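Local coordinates for protein serpin B3 (PDB 4ZK3) that probably inhibits proteases through the mobile reactive loop of the serpin family, and gives rise to the psoriasis-associated antigen Pso p27, at residues M40-A45 and Q52-L57; K111-L116 and N171-L176; E197-F200 and T206-S209; A222-V227 and M267-L272. All coordinates share one frame; numbering follows the deposited sequence.

Contact 1: residues M40-A45 and Q52-L57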
loop_
_atom_site.group_PDB
_atom_site.type_symbol
_atom_site.label_atom_id
_atom_site.label_comp_id
_atom_site.label_asym_id
_atom_site.label_seq_id
_atom_site.Cartn_x
_atom_site.Cartn_y
_atom_site.Cartn_z
ATOM N N MET A 40 7.901 -6.119 -11.211
ATOM C CA MET A 40 9.250 -6.015 -11.750
ATOM C C MET A 40 10.072 -7.294 -11.591
ATOM O O MET A 40 10.865 -7.644 -12.505
ATOM C CB MET A 40 9.999 -4.866 -11.099
ATOM C CG MET A 40 9.531 -3.472 -11.476
ATOM S SD MET A 40 10.688 -2.206 -10.841
ATOM C CE MET A 40 10.223 -2.202 -9.118
ATOM N N VAL A 41 9.866 -8.009 -10.491
ATOM C CA VAL A 41 10.466 -9.353 -10.317
ATOM C C VAL A 41 9.903 -10.374 -11.342
ATOM O O VAL A 41 10.642 -11.084 -12.010
ATOM C CB VAL A 41 10.206 -9.892 -8.919
ATOM C CG1 VAL A 41 10.762 -11.321 -8.804
ATOM C CG2 VAL A 41 10.785 -8.981 -7.819
ATOM N N LEU A 42 8.580 -10.388 -11.512
ATOM C CA LEU A 42 7.917 -11.312 -12.453
ATOM C C LEU A 42 8.450 -11.211 -13.871
ATOM O O LEU A 42 8.728 -12.213 -14.499
ATOM C CB LEU A 42 6.415 -11.001 -12.488
ATOM C CG LEU A 42 5.472 -11.884 -13.325
ATOM C CD1 LEU A 42 5.773 -13.352 -13.117
ATOM C CD2 LEU A 42 4.020 -11.575 -12.978
ATOM N N LEU A 43 8.566 -9.989 -14.382
ATOM C CA LEU A 43 9.185 -9.738 -15.671
ATOM C C LEU A 43 10.521 -10.468 -15.881
ATOM O O LEU A 43 10.905 -10.740 -17.008
ATOM C CB LEU A 43 9.388 -8.223 -15.812
ATOM C CG LEU A 43 9.117 -7.460 -17.081
ATOM C CD1 LEU A 43 8.088 -8.098 -17.994
ATOM C CD2 LEU A 43 8.751 -6.009 -16.706
ATOM N N GLY A 44 11.276 -10.770 -14.840
ATOM C CA GLY A 44 12.508 -11.514 -15.049
ATOM C C GLY A 44 12.445 -12.983 -14.631
ATOM O O GLY A 44 13.460 -13.694 -14.709
ATOM N N ALA A 45 11.274 -13.441 -14.165
ATOM C CA ALA A 45 11.102 -14.807 -13.657
ATOM C C ALA A 45 10.707 -15.761 -14.814
ATOM O O ALA A 45 10.201 -15.314 -15.846
ATOM C CB ALA A 45 10.025 -14.845 -12.566
ATOM N N GLN A 52 4.165 -18.971 -9.621
ATOM C CA GLN A 52 3.849 -18.679 -8.217
ATOM C C GLN A 52 3.617 -17.143 -7.950
ATOM O O GLN A 52 2.778 -16.735 -7.136
ATOM C CB GLN A 52 5.018 -19.181 -7.365
ATOM C CG GLN A 52 5.032 -20.700 -7.274
ATOM C CD GLN A 52 6.224 -21.272 -6.555
ATOM O OE1 GLN A 52 7.109 -20.562 -6.062
ATOM N NE2 GLN A 52 6.265 -22.598 -6.497
ATOM N N ILE A 53 4.365 -16.304 -8.648
ATOM C CA ILE A 53 4.253 -14.851 -8.429
ATOM C C ILE A 53 2.938 -14.406 -8.974
ATOM O O ILE A 53 2.191 -13.713 -8.284
ATOM C CB ILE A 53 5.418 -14.053 -9.080
ATOM C CG1 ILE A 53 6.678 -14.336 -8.309
ATOM C CG2 ILE A 53 5.165 -12.524 -9.078
ATOM C CD1 ILE A 53 7.912 -13.955 -9.062
ATOM N N LYS A 54 2.644 -14.840 -10.198
ATOM C CA LYS A 54 1.392 -14.478 -10.833
ATOM C C LYS A 54 0.222 -14.865 -9.967
ATOM O O LYS A 54 -0.737 -14.085 -9.846
ATOM C CB LYS A 54 1.239 -15.086 -12.230
ATOM C CG LYS A 54 1.758 -14.199 -13.344
ATOM C CD LYS A 54 1.426 -14.696 -14.748
ATOM C CE LYS A 54 2.237 -15.947 -15.041
ATOM N NZ LYS A 54 3.072 -15.861 -16.283
ATOM N N LYS A 55 0.283 -16.053 -9.361
ATOM C CA LYS A 55 -0.836 -16.512 -8.552
ATOM C C LYS A 55 -1.016 -15.670 -7.267
ATOM O O LYS A 55 -2.102 -15.333 -6.884
ATOM C CB LYS A 55 -0.636 -17.974 -8.150
ATOM C CG LYS A 55 -1.696 -18.390 -7.147
ATOM C CD LYS A 55 -1.793 -19.889 -6.930
ATOM C CE LYS A 55 -3.208 -20.230 -6.460
ATOM N NZ LYS A 55 -3.146 -21.121 -5.275
ATOM N N VAL A 56 0.083 -15.377 -6.587
ATOM C CA VAL A 56 0.066 -14.527 -5.402
ATOM C C VAL A 56 -0.481 -13.151 -5.721
ATOM O O VAL A 56 -1.283 -12.638 -4.956
ATOM C CB VAL A 56 1.468 -14.474 -4.817
ATOM C CG1 VAL A 56 1.681 -13.289 -3.869
ATOM C CG2 VAL A 56 1.759 -15.806 -4.117
ATOM N N LEU A 57 -0.080 -12.558 -6.854
ATOM C CA LEU A 57 -0.566 -11.219 -7.262
ATOM C C LEU A 57 -2.002 -11.215 -7.840
ATOM O O LEU A 57 -2.638 -10.140 -8.012
ATOM C CB LEU A 57 0.383 -10.628 -8.272
ATOM C CG LEU A 57 1.781 -10.336 -7.705
ATOM C CD1 LEU A 57 2.684 -9.892 -8.834
ATOM C CD2 LEU A 57 1.732 -9.271 -6.653
#
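L42 and I53 mark the closest approach of the two backbones, with 6.5 Å between their CA atoms; one lies near the C-terminal end of helix 31-42, the other on helix 47-57. Beyond L42 the chain turns back in a type I turn from L42 to A45, where A45 N donates to L42 O at 2.8 Å. The side chains of L42 and I53 slide past each other in opposite directions, and I53 CG2 settles against L42 CB at 3.9 Å. The two branches of I53 divide the work. CG2 lies anti to the backbone N while CG1, at chi1 -70°, turns beside it and carries CD1 to a different pair of neighbours. There CD1 meets V41 CG1 at 3.9 Å, crossing the valine at about a right angle, and touches A45 CB at 4.2 Å.

This is the junction where helix 31-42 turns back into helix 47-57, two consecutive helices of the serpin fold, and residues before and after the turn share one aliphatic layer. A50, earlier on helix 47-57, touches both L42 and A45, while V41 also reaches I307 and L57 rests on F11 of helix 4-19.

At the outer margin K54 lends its aliphatic root. K54 CG presses on L42 CD2 at 3.5 Å, tighter than ordinary van der Waals contact, and L42 CD1 stands slightly farther from the same carbon. The lysine chain then bends twice toward its amino end. Elsewhere on helix 47-57, Q52 OE1 accepts from the backbone N atoms of V305 and D306, tying the helix to their loop.

Contact 2: residues K111-L116 and N171-L176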
loop_
_atom_site.group_PDB
_atom_site.type_symbol
_atom_site.label_atom_id
_atom_site.label_comp_id
_atom_site.label_asym_id
_atom_site.label_seq_id
_atom_site.Cartn_x
_atom_site.Cartn_y
_atom_site.Cartn_z
ATOM N N LYS A 111 27.486 -2.545 -9.543
ATOM C CA LYS A 111 28.179 -1.757 -10.546
ATOM C C LYS A 111 28.850 -2.624 -11.632
ATOM O O LYS A 111 28.813 -2.330 -12.842
ATOM C CB LYS A 111 29.262 -0.954 -9.802
ATOM C CG LYS A 111 29.605 0.407 -10.368
ATOM C CD LYS A 111 30.603 1.128 -9.447
ATOM C CE LYS A 111 31.640 0.152 -8.884
ATOM N NZ LYS A 111 32.963 0.767 -8.574
ATOM N N THR A 112 29.410 -3.719 -11.187
ATOM C CA THR A 112 30.075 -4.622 -12.096
ATOM C C THR A 112 29.193 -5.712 -12.672
ATOM O O THR A 112 29.676 -6.560 -13.413
ATOM C CB THR A 112 31.276 -5.279 -11.395
ATOM O OG1 THR A 112 30.842 -6.043 -10.257
ATOM C CG2 THR A 112 32.262 -4.209 -10.954
ATOM N N TYR A 113 27.900 -5.651 -12.427
ATOM C CA TYR A 113 27.056 -6.781 -12.698
ATOM C C TYR A 113 26.223 -6.505 -13.915
ATOM O O TYR A 113 25.699 -5.429 -14.045
ATOM C CB TYR A 113 26.188 -7.024 -11.502
ATOM C CG TYR A 113 25.470 -8.346 -11.522
ATOM C CD1 TYR A 113 26.127 -9.512 -11.198
ATOM C CD2 TYR A 113 24.117 -8.421 -11.813
ATOM C CE1 TYR A 113 25.475 -10.736 -11.220
ATOM C CE2 TYR A 113 23.466 -9.620 -11.803
ATOM C CZ TYR A 113 24.155 -10.772 -11.528
ATOM O OH TYR A 113 23.482 -11.950 -11.538
ATOM N N LEU A 114 26.088 -7.467 -14.817
ATOM C CA LEU A 114 25.394 -7.201 -16.084
ATOM C C LEU A 114 24.010 -7.842 -16.092
ATOM O O LEU A 114 23.893 -9.054 -15.855
ATOM C CB LEU A 114 26.194 -7.706 -17.293
ATOM C CG LEU A 114 27.556 -7.040 -17.507
ATOM C CD1 LEU A 114 28.497 -7.922 -18.316
ATOM C CD2 LEU A 114 27.376 -5.688 -18.161
ATOM N N PHE A 115 22.982 -7.035 -16.399
ATOM C CA PHE A 115 21.597 -7.537 -16.592
ATOM C C PHE A 115 21.323 -7.691 -18.064
ATOM O O PHE A 115 21.962 -7.054 -18.868
ATOM C CB PHE A 115 20.540 -6.594 -15.952
ATOM C CG PHE A 115 20.653 -6.516 -14.472
ATOM C CD1 PHE A 115 20.140 -7.522 -13.678
ATOM C CD2 PHE A 115 21.360 -5.486 -13.878
ATOM C CE1 PHE A 115 20.296 -7.486 -12.293
ATOM C CE2 PHE A 115 21.572 -5.458 -12.504
ATOM C CZ PHE A 115 21.041 -6.471 -11.698
ATOM N N LEU A 116 20.347 -8.514 -18.416
ATOM C CA LEU A 116 19.951 -8.666 -19.811
ATOM C C LEU A 116 19.360 -7.391 -20.303
ATOM O O LEU A 116 18.533 -6.789 -19.586
ATOM C CB LEU A 116 18.911 -9.777 -19.897
ATOM C CG LEU A 116 19.099 -10.946 -20.843
ATOM C CD1 LEU A 116 20.521 -11.482 -20.793
ATOM C CD2 LEU A 116 18.067 -12.006 -20.480
ATOM N N ASN A 171 27.739 -9.517 -1.154
ATOM C CA ASN A 171 27.260 -10.363 -2.224
ATOM C C ASN A 171 25.868 -9.922 -2.889
ATOM O O ASN A 171 25.370 -10.586 -3.775
ATOM C CB ASN A 171 27.214 -11.779 -1.712
ATOM C CG ASN A 171 26.219 -11.928 -0.615
ATOM O OD1 ASN A 171 25.982 -10.974 0.167
ATOM N ND2 ASN A 171 25.586 -13.089 -0.561
ATOM N N THR A 172 25.306 -8.783 -2.493
ATOM C CA THR A 172 24.026 -8.288 -3.060
ATOM C C THR A 172 24.243 -7.840 -4.460
ATOM O O THR A 172 25.197 -7.139 -4.726
ATOM C CB THR A 172 23.462 -7.145 -2.196
ATOM O OG1 THR A 172 23.035 -7.714 -0.963
ATOM C CG2 THR A 172 22.224 -6.496 -2.820
ATOM N N THR A 173 23.386 -8.259 -5.402
ATOM C CA THR A 173 23.549 -7.742 -6.761
ATOM C C THR A 173 22.398 -6.868 -7.307
ATOM O O THR A 173 22.605 -6.179 -8.299
ATOM C CB THR A 173 23.843 -8.868 -7.752
ATOM O OG1 THR A 173 22.793 -9.837 -7.680
ATOM C CG2 THR A 173 25.236 -9.452 -7.459
ATOM N N LEU A 174 21.236 -6.904 -6.642
ATOM C CA LEU A 174 19.988 -6.291 -7.116
ATOM C C LEU A 174 19.126 -5.853 -5.912
ATOM O O LEU A 174 18.876 -6.628 -5.027
ATOM C CB LEU A 174 19.239 -7.345 -7.950
ATOM C CG LEU A 174 17.753 -7.099 -8.211
ATOM C CD1 LEU A 174 17.372 -7.105 -9.674
ATOM C CD2 LEU A 174 16.921 -8.127 -7.499
ATOM N N VAL A 175 18.716 -4.590 -5.893
ATOM C CA VAL A 175 17.585 -4.137 -5.063
ATOM C C VAL A 175 16.588 -3.389 -5.990
ATOM O O VAL A 175 16.916 -2.400 -6.658
ATOM C CB VAL A 175 18.019 -3.209 -3.939
ATOM C CG1 VAL A 175 16.822 -2.688 -3.126
ATOM C CG2 VAL A 175 19.048 -3.909 -3.027
ATOM N N LEU A 176 15.380 -3.912 -6.074
ATOM C CA LEU A 176 14.343 -3.271 -6.815
ATOM C C LEU A 176 13.515 -2.518 -5.799
ATOM O O LEU A 176 13.175 -3.060 -4.747
ATOM C CB LEU A 176 13.510 -4.310 -7.513
ATOM C CG LEU A 176 14.190 -5.015 -8.682
ATOM C CD1 LEU A 176 13.482 -6.297 -9.054
ATOM C CD2 LEU A 176 14.144 -4.117 -9.869
#
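Y113 and T173 make the CH-pi part of this contact: T173 CB sits 3.9 Å from the centroid of the tyrosine ring, only 4° off the ring normal and so almost exactly over its centre. The T173 methyl extends over one flank of the same face, with CG2 at 3.8 Å from Y113 CD1, while OG1 leans over the other. This spread follows from chi1 57°, which sets OG1 between the backbone N and the carbonyl carbon and CG2 beside the N.

The apolar contact is made by F115 and L174, whose side chains cross at about a right angle with F115 CE1 at 3.9 Å from L174 CD1. M317 and L107 also pack on L174. F115 presents its edge to the other backbone as well: T173 O lies near the ring plane, 3.8 Å from F115 CZ.

The two rings of the loop brace each other. Y113 turns an edge to F115, and its CD2 stands 3.6 Å above the phenylalanine plane toward the rim. L323 fills in beside both Y113 and T173.

The backbones themselves stay apart, 7.0 Å between the CA atoms of Y113 and T173. T173 and L174 both face G351 in a classic beta bulge, at the start of strand 174-185 of the large serpin sheet A, where strand 340-351 pairs with it, consistent with the inserted reactive loop of a relaxed serpin.

Contact 3: residues E197-F200 and T206-S209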
loop_
_atom_site.group_PDB
_atom_site.type_symbol
_atom_site.label_atom_id
_atom_site.label_comp_id
_atom_site.label_asym_id
_atom_site.label_seq_id
_atom_site.Cartn_x
_atom_site.Cartn_y
_atom_site.Cartn_z
ATOM N N GLU A 197 -10.388 17.312 22.532
ATOM C CA GLU A 197 -9.892 16.061 23.124
ATOM C C GLU A 197 -11.072 15.164 23.456
ATOM O O GLU A 197 -12.020 15.630 24.044
ATOM C CB GLU A 197 -9.110 16.323 24.396
ATOM C CG GLU A 197 -8.327 15.121 24.855
ATOM C CD GLU A 197 -7.812 15.262 26.281
ATOM O OE1 GLU A 197 -8.454 15.940 27.123
ATOM O OE2 GLU A 197 -6.750 14.680 26.576
ATOM N N GLU A 198 -11.031 13.889 23.076
ATOM C CA GLU A 198 -12.085 12.952 23.462
ATOM C C GLU A 198 -11.438 11.658 23.720
ATOM O O GLU A 198 -10.227 11.478 23.514
ATOM C CB GLU A 198 -13.134 12.706 22.368
ATOM C CG GLU A 198 -13.726 13.964 21.802
ATOM C CD GLU A 198 -14.862 13.672 20.847
ATOM O OE1 GLU A 198 -15.085 12.482 20.482
ATOM O OE2 GLU A 198 -15.549 14.638 20.479
ATOM N N LYS A 199 -12.254 10.733 24.195
ATOM C CA LYS A 199 -11.779 9.395 24.394
ATOM C C LYS A 199 -11.881 8.617 23.088
ATOM O O LYS A 199 -12.781 8.828 22.333
ATOM C CB LYS A 199 -12.626 8.739 25.472
ATOM C CG LYS A 199 -12.579 9.555 26.749
ATOM C CD LYS A 199 -13.322 8.879 27.879
ATOM C CE LYS A 199 -13.439 9.853 29.047
ATOM N NZ LYS A 199 -13.769 9.086 30.268
ATOM N N PHE A 200 -10.926 7.743 22.859
ATOM C CA PHE A 200 -10.979 6.744 21.827
ATOM C C PHE A 200 -10.924 5.445 22.550
ATOM O O PHE A 200 -10.056 5.277 23.390
ATOM C CB PHE A 200 -9.746 6.802 20.898
ATOM C CG PHE A 200 -9.821 5.858 19.729
ATOM C CD1 PHE A 200 -9.358 4.587 19.842
ATOM C CD2 PHE A 200 -10.363 6.267 18.518
ATOM C CE1 PHE A 200 -9.394 3.721 18.779
ATOM C CE2 PHE A 200 -10.398 5.413 17.445
ATOM C CZ PHE A 200 -9.930 4.131 17.573
ATOM N N THR A 206 -11.902 0.393 28.001
ATOM C CA THR A 206 -10.624 1.113 28.106
ATOM C C THR A 206 -10.642 2.244 27.141
ATOM O O THR A 206 -11.320 2.164 26.116
ATOM C CB THR A 206 -9.466 0.199 27.721
ATOM O OG1 THR A 206 -9.512 -0.035 26.302
ATOM C CG2 THR A 206 -9.592 -1.168 28.456
ATOM N N TYR A 207 -9.873 3.279 27.414
ATOM C CA TYR A 207 -9.793 4.446 26.527
ATOM C C TYR A 207 -8.367 5.003 26.464
ATOM O O TYR A 207 -7.544 4.739 27.353
ATOM C CB TYR A 207 -10.798 5.551 26.917
ATOM C CG TYR A 207 -10.461 6.399 28.106
ATOM C CD1 TYR A 207 -10.804 5.988 29.407
ATOM C CD2 TYR A 207 -9.854 7.632 27.953
ATOM C CE1 TYR A 207 -10.493 6.775 30.530
ATOM C CE2 TYR A 207 -9.532 8.432 29.057
ATOM C CZ TYR A 207 -9.864 8.005 30.336
ATOM O OH TYR A 207 -9.591 8.816 31.421
ATOM N N LYS A 208 -8.118 5.763 25.396
ATOM C CA LYS A 208 -6.948 6.623 25.231
ATOM C C LYS A 208 -7.442 7.977 24.766
ATOM O O LYS A 208 -8.363 8.057 23.974
ATOM C CB LYS A 208 -6.037 6.082 24.126
ATOM C CG LYS A 208 -5.126 4.940 24.499
ATOM C CD LYS A 208 -3.686 5.420 24.475
ATOM C CE LYS A 208 -2.749 4.292 24.152
ATOM N NZ LYS A 208 -1.498 4.846 23.574
ATOM N N SER A 209 -6.801 9.043 25.201
ATOM C CA SER A 209 -7.134 10.356 24.717
ATOM C C SER A 209 -6.676 10.572 23.254
ATOM O O SER A 209 -5.739 9.922 22.778
ATOM C CB SER A 209 -6.483 11.397 25.580
ATOM O OG SER A 209 -6.760 12.658 25.013
#
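F200 O is approached by two donors of the neighbouring strand: K208 N at 2.8 Å, with an N-H...O angle of 166°, and the weaker CA-H of Y207, whose CA lies 3.3 Å away. The return bond runs from F200 N to K208 O, also 2.8 Å, making F200 and K208 an antiparallel hydrogen-bonded pair. Next to it K199 and S209 form a non-hydrogen-bonded pair with diverging side chains, where S209 CA comes within 3.5 Å of E198 O.

The segments belong to a beta hairpin of strands 196-201 and 206-224, in the sheet that serpin nomenclature calls sheet C. The strands run 147° apart, well short of ideally antiparallel. F200 and K208 point to the same face, but their ends part: the F200 ring meets F387 edge-to-face, and K208 NZ is bonded to P390 O, so the C-terminal end of the chain lies against this side.

The other face carries a diagonal pair. With CG lodged between its backbone N and carbonyl carbon (chi1 76°), Y207 brings its ring alongside K199, whose extended chain crosses obliquely over one ring face. K199 CD sits 3.8 Å from the ring centroid, a CH-pi contact, and K199 NZ continues over the same face at 4.2 Å, a cation-pi contact. The lysine thus lays both its hydrocarbon part and its charge on the tyrosine.

S209 OG lies 2.6 Å from E197 OE2, on the anti side of the carboxylate and out of its plane; the crowding of OG against E197 CG makes the exact placement of this bond doubtful.

Contact 4: residues A222-V227 and M267-L272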
loop_
_atom_site.group_PDB
_atom_site.type_symbol
_atom_site.label_atom_id
_atom_site.label_comp_id
_atom_site.label_asym_id
_atom_site.label_seq_id
_atom_site.Cartn_x
_atom_site.Cartn_y
_atom_site.Cartn_z
ATOM N N ALA A 222 -23.456 4.844 3.467
ATOM C CA ALA A 222 -24.232 3.633 3.434
ATOM C C ALA A 222 -24.185 2.941 4.782
ATOM O O ALA A 222 -23.144 2.905 5.471
ATOM C CB ALA A 222 -23.744 2.709 2.355
ATOM N N SER A 223 -25.333 2.409 5.171
ATOM C CA SER A 223 -25.426 1.558 6.314
ATOM C C SER A 223 -25.405 0.120 5.863
ATOM O O SER A 223 -26.232 -0.270 5.076
ATOM C CB SER A 223 -26.729 1.803 7.047
ATOM O OG SER A 223 -26.952 0.655 7.852
ATOM N N LEU A 224 -24.485 -0.681 6.376
ATOM C CA LEU A 224 -24.363 -2.084 6.006
ATOM C C LEU A 224 -24.933 -2.896 7.146
ATOM O O LEU A 224 -24.214 -3.529 7.938
ATOM C CB LEU A 224 -22.918 -2.435 5.762
ATOM C CG LEU A 224 -22.075 -1.440 4.956
ATOM C CD1 LEU A 224 -20.653 -1.971 4.999
ATOM C CD2 LEU A 224 -22.552 -1.262 3.515
ATOM N N GLU A 225 -26.247 -2.809 7.291
ATOM C CA GLU A 225 -26.904 -3.600 8.315
ATOM C C GLU A 225 -26.846 -5.013 7.789
ATOM O O GLU A 225 -27.445 -5.309 6.766
ATOM C CB GLU A 225 -28.352 -3.145 8.600
ATOM C CG GLU A 225 -29.159 -4.062 9.551
ATOM C CD GLU A 225 -28.332 -4.956 10.515
ATOM O OE1 GLU A 225 -27.121 -4.708 10.786
ATOM O OE2 GLU A 225 -28.914 -5.949 11.023
ATOM N N ASP A 226 -26.123 -5.864 8.492
ATOM C CA ASP A 226 -25.760 -7.187 8.009
ATOM C C ASP A 226 -24.371 -7.571 8.534
ATOM O O ASP A 226 -24.201 -8.670 9.073
ATOM C CB ASP A 226 -25.846 -7.342 6.463
ATOM C CG ASP A 226 -24.914 -6.387 5.692
ATOM O OD1 ASP A 226 -23.732 -6.306 6.061
ATOM O OD2 ASP A 226 -25.328 -5.749 4.689
ATOM N N VAL A 227 -23.387 -6.678 8.369
ATOM C CA VAL A 227 -22.107 -6.772 9.113
ATOM C C VAL A 227 -22.097 -5.808 10.287
ATOM O O VAL A 227 -21.096 -5.740 11.006
ATOM C CB VAL A 227 -20.850 -6.537 8.247
ATOM C CG1 VAL A 227 -20.559 -7.782 7.435
ATOM C CG2 VAL A 227 -20.986 -5.311 7.363
ATOM N N MET A 267 -16.101 -4.175 -2.988
ATOM C CA MET A 267 -16.476 -3.548 -4.242
ATOM C C MET A 267 -17.943 -3.229 -4.274
ATOM O O MET A 267 -18.334 -2.189 -4.766
ATOM C CB MET A 267 -16.047 -4.400 -5.437
ATOM C CG MET A 267 -14.520 -4.470 -5.532
ATOM S SD MET A 267 -13.877 -5.403 -6.928
ATOM C CE MET A 267 -12.284 -5.990 -6.317
ATOM N N GLU A 268 -18.749 -4.082 -3.673
ATOM C CA GLU A 268 -20.179 -3.838 -3.656
ATOM C C GLU A 268 -20.513 -2.656 -2.748
ATOM O O GLU A 268 -21.103 -1.658 -3.171
ATOM C CB GLU A 268 -20.878 -5.097 -3.172
ATOM C CG GLU A 268 -22.318 -5.203 -3.624
ATOM C CD GLU A 268 -23.089 -6.215 -2.818
ATOM O OE1 GLU A 268 -22.538 -7.322 -2.597
ATOM O OE2 GLU A 268 -24.225 -5.885 -2.389
ATOM N N TRP A 269 -20.082 -2.777 -1.496
ATOM C CA TRP A 269 -20.457 -1.879 -0.422
ATOM C C TRP A 269 -19.947 -0.445 -0.576
ATOM O O TRP A 269 -20.555 0.499 -0.034
ATOM C CB TRP A 269 -19.935 -2.422 0.915
ATOM C CG TRP A 269 -20.543 -3.756 1.307
ATOM C CD1 TRP A 269 -21.707 -4.294 0.827
ATOM C CD2 TRP A 269 -20.049 -4.678 2.271
ATOM N NE1 TRP A 269 -21.945 -5.505 1.418
ATOM C CE2 TRP A 269 -20.955 -5.760 2.323
ATOM C CE3 TRP A 269 -18.931 -4.701 3.107
ATOM C CZ2 TRP A 269 -20.782 -6.844 3.183
ATOM C CZ3 TRP A 269 -18.744 -5.795 3.948
ATOM C CH2 TRP A 269 -19.670 -6.841 3.990
ATOM N N THR A 270 -18.806 -0.291 -1.261
ATOM C CA THR A 270 -18.106 0.988 -1.268
ATOM C C THR A 270 -18.185 1.630 -2.626
ATOM O O THR A 270 -17.468 2.588 -2.887
ATOM C CB THR A 270 -16.628 0.877 -0.862
ATOM O OG1 THR A 270 -15.899 0.237 -1.920
ATOM C CG2 THR A 270 -16.468 0.122 0.462
ATOM N N SER A 271 -19.064 1.160 -3.503
ATOM C CA SER A 271 -19.215 1.876 -4.748
ATOM C C SER A 271 -20.243 3.002 -4.547
ATOM O O SER A 271 -21.211 2.854 -3.786
ATOM C CB SER A 271 -19.686 0.959 -5.875
ATOM O OG SER A 271 -20.963 0.493 -5.515
ATOM N N LEU A 272 -20.036 4.101 -5.264
ATOM C CA LEU A 272 -21.014 5.194 -5.414
ATOM C C LEU A 272 -22.426 4.689 -5.718
ATOM O O LEU A 272 -23.386 5.048 -5.051
ATOM C CB LEU A 272 -20.548 6.139 -6.545
ATOM C CG LEU A 272 -19.792 7.399 -6.111
ATOM C CD1 LEU A 272 -19.052 7.205 -4.801
ATOM C CD2 LEU A 272 -18.865 7.924 -7.215
#
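W269 carries the contact from the last turn of helix 263-269, its indole swung out over the end of strand 206-224 and the turn that follows. A chi1 of -63° places CG beside the backbone N, and a small chi2 of -20° sets the ring so that L224 CD1 stands 3.5 Å above the indole plane, offset toward the rim and nearest W269 CE3 at 3.7 Å. The other leucine methyl, CD2, lies against W269 CB and CG at 3.9 Å each, making an off-centre CH-pi contact with the five-membered ring. The two leucine methyls therefore divide between the root of the indole and its six-membered ring.

V227 reaches the far end of the ring obliquely. Both of its methyls converge on W269 CH2, CG1 at 3.7 Å and CG2 at 3.9 Å. L257 and K260 of helix 254-260 pack on V227 as well, and L261 touches the tryptophan. V231 of the next strand backs L224.

The arrangement fits the serpin fold, in which two short helices, here 254-260 and 263-269, lie against sheet B; the indole joins the C-terminal end of helix 263-269 to the end of strand 206-224 and the turn leading to strand 229-235.

In the fold
Contacts 1 and 2 lie on the same side of the chain's centre, 19 Å apart between centres, and touch: V41 CG2 is 4.0 Å from L176 CD1, so the helix junction packs on strand 174-185, whose first residues take part in contact 2. Contacts 3 and 4 share strand 206-224, one near its beginning and one at its end, with nearest atoms about 16 Å apart. Contact 2 and contact 3 are the most distant pair, about 50 Å between centres on opposite sides of the molecule. Contact 2 adjoins the strand that probably represents the inserted reactive loop: its T173 and L174 face G351, shortly before the unmodelled residues 353-359.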